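Long-range contact in pyridoxamine 5'-phosphate oxidase-related, FMN-binding protein (Mycobacterium smegmatis, PDB 6ECI), which binds FAD and, as a flavin-sequestering protein, probably helps protect mycobacteria against hypoxic and oxidative stress: residues C12-S18 with W78-V82. Residue numbers count along the deposited sequence, not the author numbering.
Sequences CWDLLKS and WSVIV. With FAD (flavin-adenine dinucleotide), chain C.
W78, V80 and L15 carry most of this contact, in which the C-terminal part of helix 9-16 lies across the extended strand W78-V82. The axes approach to 8.5 Å at a signed crossing angle of -109°, and the backbones come nearest at C12 and V80 (CA to CA 5.9 Å). On the strand W78, V80 and V82 point toward the helix. With chi1 p, W78 lays its broad, flat indole against L15: L15 CB sits 3.9 Å from the centroid of the six-membered ring, 5° off its normal, a CH-pi contact. Rotamer mt extends branched L15 along the indole, L15 CD1 lying 3.9 Å from W78 CD2. L15 O, crowded by W78 CH2 (3.1 Å), accepts both S18 N (3.1 Å) and S18 OG (2.7 Å), within reach of a short serine. Compact, beta-branched V80 (chi1 t) fits close to the helix, V80 CG2 3.7 Å from C12 CB and V80 CB 3.6 Å from L16 CD2. S79 and I81 point away from the helix, on the face where FAD binds: S79 OG donates to FAD N1A (2.8 Å), and I81 CG1 lies 3.4 Å from FAD C2A. In this family's antiparallel split beta-barrel, helix 9-16 thus packs on a strand whose other face lines the adenine pocket. Here strand 77-88 is hydrogen-bonded between antiparallel strands 64-72 (V80 with A69) and 121-127 (I81 with T123); I122 touches C12, W13, V80 and V82, while A69 and V41 meet L16.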
loop_
_atom_site.group_PDB
_atom_site.type_symbol
_atom_site.label_atom_id
_atom_site.label_comp_id
_atom_site.label_asym_id
_atom_site.label_seq_id
_atom_site.Cartn_x
_atom_site.Cartn_y
_atom_site.Cartn_z
ATOM N N CYS B 12 -2.490 17.030 -1.617
ATOM C CA CYS B 12 -2.483 15.595 -1.888
ATOM C C CYS B 12 -2.019 15.302 -3.311
ATOM O O CYS B 12 -1.139 14.459 -3.527
ATOM C CB CYS B 12 -3.875 15.008 -1.653
ATOM S SG CYS B 12 -4.484 15.114 0.045
ATOM N N TRP B 13 -2.606 15.985 -4.298
ATOM C CA TRP B 13 -2.275 15.700 -5.690
ATOM C C TRP B 13 -0.813 16.000 -5.995
ATOM O O TRP B 13 -0.207 15.333 -6.841
ATOM C CB TRP B 13 -3.189 16.491 -6.625
ATOM C CG TRP B 13 -4.587 15.959 -6.675
ATOM C CD1 TRP B 13 -5.711 16.557 -6.182
ATOM C CD2 TRP B 13 -5.008 14.715 -7.242
ATOM N NE1 TRP B 13 -6.806 15.760 -6.408
ATOM C CE2 TRP B 13 -6.402 14.624 -7.058
ATOM C CE3 TRP B 13 -4.343 13.669 -7.886
ATOM C CZ2 TRP B 13 -7.144 13.528 -7.497
ATOM C CZ3 TRP B 13 -5.079 12.583 -8.322
ATOM C CH2 TRP B 13 -6.466 12.521 -8.125
ATOM N N ASP B 14 -0.228 16.991 -5.318
ATOM C CA ASP B 14 1.193 17.264 -5.506
ATOM C C ASP B 14 2.058 16.289 -4.717
ATOM O O ASP B 14 3.072 15.804 -5.231
ATOM C CB ASP B 14 1.515 18.705 -5.113
ATOM C CG ASP B 14 1.278 19.680 -6.247
ATOM O OD1 ASP B 14 1.382 19.259 -7.418
ATOM O OD2 ASP B 14 0.992 20.864 -5.968
ATOM N N LEU B 15 1.674 15.987 -3.473
ATOM C CA LEU B 15 2.417 15.004 -2.691
ATOM C C LEU B 15 2.497 13.668 -3.419
ATOM O O LEU B 15 3.515 12.971 -3.341
ATOM C CB LEU B 15 1.776 14.828 -1.315
ATOM C CG LEU B 15 2.094 15.906 -0.278
ATOM C CD1 LEU B 15 1.390 15.609 1.028
ATOM C CD2 LEU B 15 3.590 16.022 -0.068
ATOM N N LEU B 16 1.438 13.302 -4.144
ATOM C CA LEU B 16 1.472 12.080 -4.941
ATOM C C LEU B 16 2.541 12.143 -6.023
ATOM O O LEU B 16 3.123 11.113 -6.381
ATOM C CB LEU B 16 0.101 11.823 -5.567
ATOM C CG LEU B 16 -0.978 11.297 -4.623
ATOM C CD1 LEU B 16 -2.254 10.985 -5.388
ATOM C CD2 LEU B 16 -0.467 10.065 -3.898
ATOM N N LYS B 17 2.821 13.337 -6.552
ATOM C CA LYS B 17 3.829 13.476 -7.596
ATOM C C LYS B 17 5.251 13.342 -7.071
ATOM O O LYS B 17 6.186 13.302 -7.877
ATOM C CB LYS B 17 3.675 14.825 -8.303
ATOM C CG LYS B 17 2.307 15.066 -8.900
ATOM C CD LYS B 17 2.422 15.687 -10.277
ATOM C CE LYS B 17 1.139 16.392 -10.667
ATOM N NZ LYS B 17 0.836 17.520 -9.743
ATOM N N SER B 18 5.442 13.275 -5.755
ATOM C CA SER B 18 6.775 13.176 -5.177
ATOM C C SER B 18 7.282 11.739 -5.087
ATOM O O SER B 18 8.460 11.536 -4.779
ATOM C CB SER B 18 6.796 13.805 -3.782
ATOM O OG SER B 18 6.155 12.971 -2.836
ATOM N N TRP B 78 3.588 11.417 5.496
ATOM C CA TRP B 78 2.296 11.757 4.922
ATOM C C TRP B 78 1.778 10.557 4.148
ATOM O O TRP B 78 2.536 9.651 3.794
ATOM C CB TRP B 78 2.385 12.978 3.992
ATOM C CG TRP B 78 3.301 12.744 2.830
ATOM C CD1 TRP B 78 4.620 13.071 2.752
ATOM C CD2 TRP B 78 2.972 12.105 1.588
ATOM N NE1 TRP B 78 5.132 12.685 1.539
ATOM C CE2 TRP B 78 4.140 12.088 0.807
ATOM C CE3 TRP B 78 1.801 11.552 1.061
ATOM C CZ2 TRP B 78 4.174 11.539 -0.474
ATOM C CZ3 TRP B 78 1.837 11.004 -0.207
ATOM C CH2 TRP B 78 3.015 11.004 -0.962
ATOM N N SER B 79 0.475 10.562 3.875
ATOM C CA SER B 79 -0.115 9.562 3.002
ATOM C C SER B 79 -1.336 10.160 2.325
ATOM O O SER B 79 -1.989 11.055 2.866
ATOM C CB SER B 79 -0.499 8.290 3.761
ATOM O OG SER B 79 -1.592 8.524 4.626
ATOM N N VAL B 80 -1.631 9.656 1.130
ATOM C CA VAL B 80 -2.772 10.096 0.336
ATOM C C VAL B 80 -3.548 8.859 -0.092
ATOM O O VAL B 80 -2.951 7.870 -0.532
ATOM C CB VAL B 80 -2.327 10.918 -0.891
ATOM C CG1 VAL B 80 -3.497 11.183 -1.821
ATOM C CG2 VAL B 80 -1.697 12.226 -0.449
ATOM N N ILE B 81 -4.871 8.908 0.051
ATOM C CA ILE B 81 -5.756 7.829 -0.369
ATOM C C ILE B 81 -6.757 8.386 -1.371
ATOM O O ILE B 81 -7.424 9.391 -1.099
ATOM C CB ILE B 81 -6.485 7.184 0.825
ATOM C CG1 ILE B 81 -5.480 6.616 1.826
ATOM C CG2 ILE B 81 -7.412 6.080 0.347
ATOM C CD1 ILE B 81 -6.120 6.083 3.086
ATOM N N VAL B 82 -6.863 7.731 -2.524
ATOM C CA VAL B 82 -7.788 8.118 -3.582
ATOM C C VAL B 82 -8.833 7.020 -3.723
ATOM O O VAL B 82 -8.494 5.860 -3.993
ATOM C CB VAL B 82 -7.061 8.353 -4.915
ATOM C CG1 VAL B 82 -8.065 8.487 -6.054
ATOM C CG2 VAL B 82 -6.177 9.584 -4.829
HETATM P PA FAD C . -10.937 8.781 10.550
HETATM O O1A FAD C . -10.797 10.215 10.907
HETATM O O2A FAD C . -12.140 8.064 11.166
HETATM O O5B FAD C . -10.956 8.581 8.986
HETATM C C5B FAD C . -11.871 9.315 8.146
HETATM C C4B FAD C . -11.414 9.197 6.714
HETATM O O4B FAD C . -10.151 9.875 6.561
HETATM C C3B FAD C . -11.151 7.778 6.229
HETATM O O3B FAD C . -12.345 7.155 5.769
HETATM C C2B FAD C . -10.152 7.997 5.090
HETATM O O2B FAD C . -10.794 8.240 3.844
HETATM C C1B FAD C . -9.374 9.231 5.566
HETATM N N9A FAD C . -8.065 8.919 6.129
HETATM C C8A FAD C . -7.786 8.482 7.398
HETATM N N7A FAD C . -6.512 8.269 7.626
HETATM C C5A FAD C . -5.908 8.586 6.410
HETATM C C6A FAD C . -4.566 8.570 5.992
HETATM N N6A FAD C . -3.542 8.213 6.769
HETATM N N1A FAD C . -4.308 8.950 4.718
HETATM C C2A FAD C . -5.326 9.315 3.936
HETATM N N3A FAD C . -6.627 9.363 4.222
HETATM C C4A FAD C . -6.855 8.985 5.491
HETATM N N1 FAD C . -1.523 5.332 12.931
HETATM C C2 FAD C . -1.152 4.473 13.923
HETATM O O2 FAD C . -1.963 4.059 14.758
HETATM N N3 FAD C . 0.161 4.046 14.005
HETATM C C4 FAD C . 1.188 4.407 13.157
HETATM O O4 FAD C . 2.322 3.961 13.330
HETATM C C4X FAD C . 0.783 5.322 12.107
HETATM N N5 FAD C . 1.689 5.720 11.257
HETATM C C5X FAD C . 1.299 6.594 10.254
HETATM C C6 FAD C . 2.254 7.032 9.338
HETATM C C7 FAD C . 1.914 7.909 8.314
HETATM C C7M FAD C . 2.972 8.359 7.341
HETATM C C8 FAD C . 0.589 8.360 8.199
HETATM C C8M FAD C . 0.189 9.312 7.105
HETATM C C9 FAD C . -0.368 7.926 9.112
HETATM C C9A FAD C . -0.022 7.051 10.135
HETATM N N10 FAD C . -0.965 6.597 11.080
HETATM C C10 FAD C . -0.597 5.728 12.076
HETATM C "C1'" FAD C . -2.368 7.020 11.003
HETATM C "C2'" FAD C . -3.258 5.979 10.329
HETATM O "O2'" FAD C . -2.691 5.585 9.080
HETATM C "C3'" FAD C . -4.645 6.573 10.090
HETATM O "O3'" FAD C . -4.503 7.906 9.616
HETATM C "C4'" FAD C . -5.542 6.580 11.327
HETATM O "O4'" FAD C . -5.539 5.284 11.927
HETATM C "C5'" FAD C . -6.957 7.007 11.006
HETATM O "O5'" FAD C . -7.711 7.100 12.232
HETATM P P FAD C . -8.909 8.110 12.376
HETATM O O1P FAD C . -8.349 9.531 12.487
HETATM O O2P FAD C . -9.826 7.687 13.458
HETATM O O3P FAD C . -9.633 7.987 10.974
#